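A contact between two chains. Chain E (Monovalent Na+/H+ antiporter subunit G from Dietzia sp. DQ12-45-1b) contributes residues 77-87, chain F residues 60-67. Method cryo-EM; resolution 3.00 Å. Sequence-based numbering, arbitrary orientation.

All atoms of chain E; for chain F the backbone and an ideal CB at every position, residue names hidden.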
# COMPACT_ATOMS: atom_id res chain seq x y z
N GLN E 77 -16.94 44.99 -10.64
CA GLN E 77 -15.72 45.39 -9.97
C GLN E 77 -15.99 46.49 -8.96
O GLN E 77 -15.48 46.45 -7.83
CB GLN E 77 -14.68 45.85 -10.99
CG GLN E 77 -14.17 44.76 -11.89
CD GLN E 77 -13.20 45.27 -12.93
OE1 GLN E 77 -13.23 46.44 -13.30
NE2 GLN E 77 -12.33 44.39 -13.41
N PHE E 78 -16.79 47.49 -9.34
CA PHE E 78 -17.11 48.57 -8.41
C PHE E 78 -17.82 48.03 -7.18
O PHE E 78 -17.39 48.27 -6.04
CB PHE E 78 -17.97 49.62 -9.11
CG PHE E 78 -17.17 50.67 -9.82
CD1 PHE E 78 -16.11 51.29 -9.19
CD2 PHE E 78 -17.47 51.03 -11.12
CE1 PHE E 78 -15.37 52.26 -9.84
CE2 PHE E 78 -16.74 51.99 -11.78
CZ PHE E 78 -15.68 52.61 -11.14
N ALA E 79 -18.91 47.27 -7.39
CA ALA E 79 -19.68 46.76 -6.26
C ALA E 79 -18.85 45.83 -5.39
O ALA E 79 -18.96 45.86 -4.16
CB ALA E 79 -20.93 46.04 -6.77
N SER E 80 -17.98 45.02 -6.00
CA SER E 80 -17.20 44.06 -5.23
C SER E 80 -16.10 44.76 -4.44
O SER E 80 -15.85 44.42 -3.28
CB SER E 80 -16.62 43.00 -6.15
OG SER E 80 -15.45 43.47 -6.81
N SER E 81 -15.42 45.74 -5.04
CA SER E 81 -14.41 46.48 -4.31
C SER E 81 -15.02 47.32 -3.19
O SER E 81 -14.33 47.63 -2.22
CB SER E 81 -13.62 47.39 -5.25
OG SER E 81 -12.67 48.15 -4.53
N ALA E 82 -16.30 47.68 -3.31
CA ALA E 82 -16.96 48.34 -2.19
C ALA E 82 -17.29 47.34 -1.08
O ALA E 82 -16.92 47.54 0.08
CB ALA E 82 -18.23 49.04 -2.67
N ILE E 83 -17.96 46.25 -1.44
CA ILE E 83 -18.51 45.34 -0.43
C ILE E 83 -17.40 44.56 0.27
O ILE E 83 -17.47 44.32 1.48
CB ILE E 83 -19.55 44.41 -1.08
CG1 ILE E 83 -20.79 45.21 -1.47
CG2 ILE E 83 -19.93 43.29 -0.14
CD1 ILE E 83 -21.82 44.41 -2.18
N GLY E 84 -16.38 44.14 -0.48
CA GLY E 84 -15.28 43.43 0.15
C GLY E 84 -14.58 44.26 1.21
O GLY E 84 -14.32 43.79 2.31
N ALA E 85 -14.29 45.52 0.88
CA ALA E 85 -13.66 46.40 1.86
C ALA E 85 -14.59 46.67 3.04
O ALA E 85 -14.14 46.71 4.19
CB ALA E 85 -13.24 47.71 1.20
N MET E 86 -15.89 46.84 2.77
CA MET E 86 -16.85 47.05 3.85
C MET E 86 -16.82 45.88 4.83
O MET E 86 -16.71 46.08 6.05
CB MET E 86 -18.25 47.22 3.27
CG MET E 86 -18.56 48.63 2.81
SD MET E 86 -19.67 48.69 1.40
CE MET E 86 -20.91 47.52 1.92
N TYR E 87 -16.90 44.66 4.32
CA TYR E 87 -16.95 43.50 5.20
C TYR E 87 -15.61 43.23 5.86
O TYR E 87 -15.58 42.76 7.00
CB TYR E 87 -17.43 42.27 4.43
CG TYR E 87 -18.93 42.17 4.36
CD1 TYR E 87 -19.73 42.92 5.20
CD2 TYR E 87 -19.54 41.32 3.45
CE1 TYR E 87 -21.10 42.83 5.14
CE2 TYR E 87 -20.91 41.22 3.38
CZ TYR E 87 -21.69 41.98 4.23
OH TYR E 87 -23.06 41.89 4.16
N UNK F 60 -26.24 53.08 -0.97
CA UNK F 60 -25.71 54.26 -0.29
C UNK F 60 -24.41 53.93 0.43
O UNK F 60 -23.45 54.71 0.38
CB UNK F 60 -26.74 54.81 0.70
N UNK F 61 -24.35 52.78 1.09
CA UNK F 61 -23.12 52.38 1.76
C UNK F 61 -21.99 52.14 0.77
O UNK F 61 -20.84 52.53 1.02
CB UNK F 61 -23.36 51.12 2.59
N UNK F 62 -22.30 51.52 -0.37
CA UNK F 62 -21.27 51.30 -1.38
C UNK F 62 -20.77 52.62 -1.95
O UNK F 62 -19.56 52.78 -2.18
CB UNK F 62 -21.81 50.41 -2.50
N UNK F 63 -21.67 53.58 -2.17
CA UNK F 63 -21.24 54.88 -2.66
C UNK F 63 -20.43 55.64 -1.62
O UNK F 63 -19.52 56.40 -1.97
CB UNK F 63 -22.45 55.71 -3.08
N UNK F 64 -20.74 55.45 -0.33
CA UNK F 64 -19.93 56.06 0.72
C UNK F 64 -18.53 55.44 0.73
O UNK F 64 -17.53 56.14 0.89
CB UNK F 64 -20.60 55.89 2.08
N UNK F 65 -18.45 54.12 0.54
CA UNK F 65 -17.16 53.45 0.55
C UNK F 65 -16.31 53.87 -0.64
O UNK F 65 -15.12 54.17 -0.50
CB UNK F 65 -17.35 51.93 0.55
N UNK F 66 -16.91 53.89 -1.84
CA UNK F 66 -16.17 54.27 -3.03
C UNK F 66 -15.69 55.72 -2.99
O UNK F 66 -14.74 56.07 -3.70
CB UNK F 66 -17.04 54.05 -4.27
N UNK F 67 -16.32 56.57 -2.18
CA UNK F 67 -15.80 57.91 -1.97
C UNK F 67 -14.42 57.81 -1.31
O UNK F 67 -14.23 57.04 -0.37
CB UNK F 67 -16.76 58.74 -1.12

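Two helices cross almost at right angles, at 87°, with their axes 8.8 Å apart at closest approach. The chain E surface facing chain F is apolar, built from Phe E78, Ala E82 and Met E86.

Position 60 is helical and its ideal CB lies out of reach of chain E, so the contact sets no preference. The residue is Leu F60.

Position 61 has CA-to-CB pointing sideways, with the ideal CB 4.4 Å from Met E86 CE. A small side chain suits this place beside the methyl group. The residue is Ser F61. Its OG lies 3.2 Å from Met E86 CE, a close contact but not a hydrogen bond.

Position 62 is the tightest point between the backbones: its CA is 5.3 Å from Ala E82 CA. CA-to-CB points sideways, and the ideal CB is 3.8 Å from Ala E82 CB. Alanine, serine or another small residue would fit. The residue is Ser F62. Its CB packs on the alanine methyl, and Met E86 SD lies 4.1 Å from Ser F62 CA. Its OG is hydrogen-bonded elsewhere in the structure.

Position 63 has CA-to-CB pointing away, and many residues would do. The residue is Leu F63, which makes no contact with the chain E stretch.

At position 64 CA-to-CB points sideways, with no chain E atom near the ideal CB. The choice is open. The residue is Ile F64, and its end leads away.

At position 65 CA-to-CB points toward chain E. The ideal CB is 4.1 Å from Met E86 SD and 4.4 Å from Ala E82 CB. There is room for a modest side chain, such as alanine, valine, serine or threonine. The residue is Thr F65. Its CG2 lies 3.8 Å from Ala E82 O, and its OG1 lies 3.1 Å from Met E86 CG. The hydroxyl donates back to its own helix, with OG1 3.1 Å from Ser F61 O.

At position 66 CA-to-CB points sideways, with the ideal CB 5.4 Å from Ala E82 CB. The space between Ala E82 and Phe E78 favours a longer apolar side chain, such as leucine or methionine. The residue is Leu F66, whose end comes nearer. Its CG is 4.1 Å from Ala E82 CB, and its CD2 meets the Phe E78 ring obliquely, 4.2 Å from Phe E78 CD1.

Position 67 leaves helical phi/psi, at -63/135, out of reach of chain E. Many residues would be tolerated. The residue is Thr F67, whose OG1 donates to Leu F63 O at 2.6 Å.

Chain F (60-67) LSSLITLT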
# COMPACT_ATOMS: atom_id res chain seq x y z
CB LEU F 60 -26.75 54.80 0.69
CG LEU F 60 -26.60 56.25 1.16
CD1 LEU F 60 -27.96 56.82 1.50
CD2 LEU F 60 -25.70 56.33 2.37
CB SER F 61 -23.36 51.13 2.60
OG SER F 61 -22.17 50.39 2.77
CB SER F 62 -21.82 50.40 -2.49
OG SER F 62 -22.68 51.12 -3.35
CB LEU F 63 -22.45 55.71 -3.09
CG LEU F 63 -22.91 55.42 -4.52
CD1 LEU F 63 -24.24 56.08 -4.80
CD2 LEU F 63 -21.86 55.88 -5.50
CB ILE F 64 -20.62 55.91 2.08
CG1 ILE F 64 -21.83 56.83 2.17
CG2 ILE F 64 -19.65 56.21 3.20
CD1 ILE F 64 -22.38 56.97 3.56
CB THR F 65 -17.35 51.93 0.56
OG1 THR F 65 -17.99 51.55 1.78
CG2 THR F 65 -16.02 51.22 0.46
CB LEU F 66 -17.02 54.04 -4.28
CG LEU F 66 -17.41 52.59 -4.53
CD1 LEU F 66 -18.54 52.50 -5.53
CD2 LEU F 66 -16.20 51.80 -5.02
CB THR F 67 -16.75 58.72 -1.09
OG1 THR F 67 -18.10 58.49 -1.52
CG2 THR F 67 -16.45 60.20 -1.19
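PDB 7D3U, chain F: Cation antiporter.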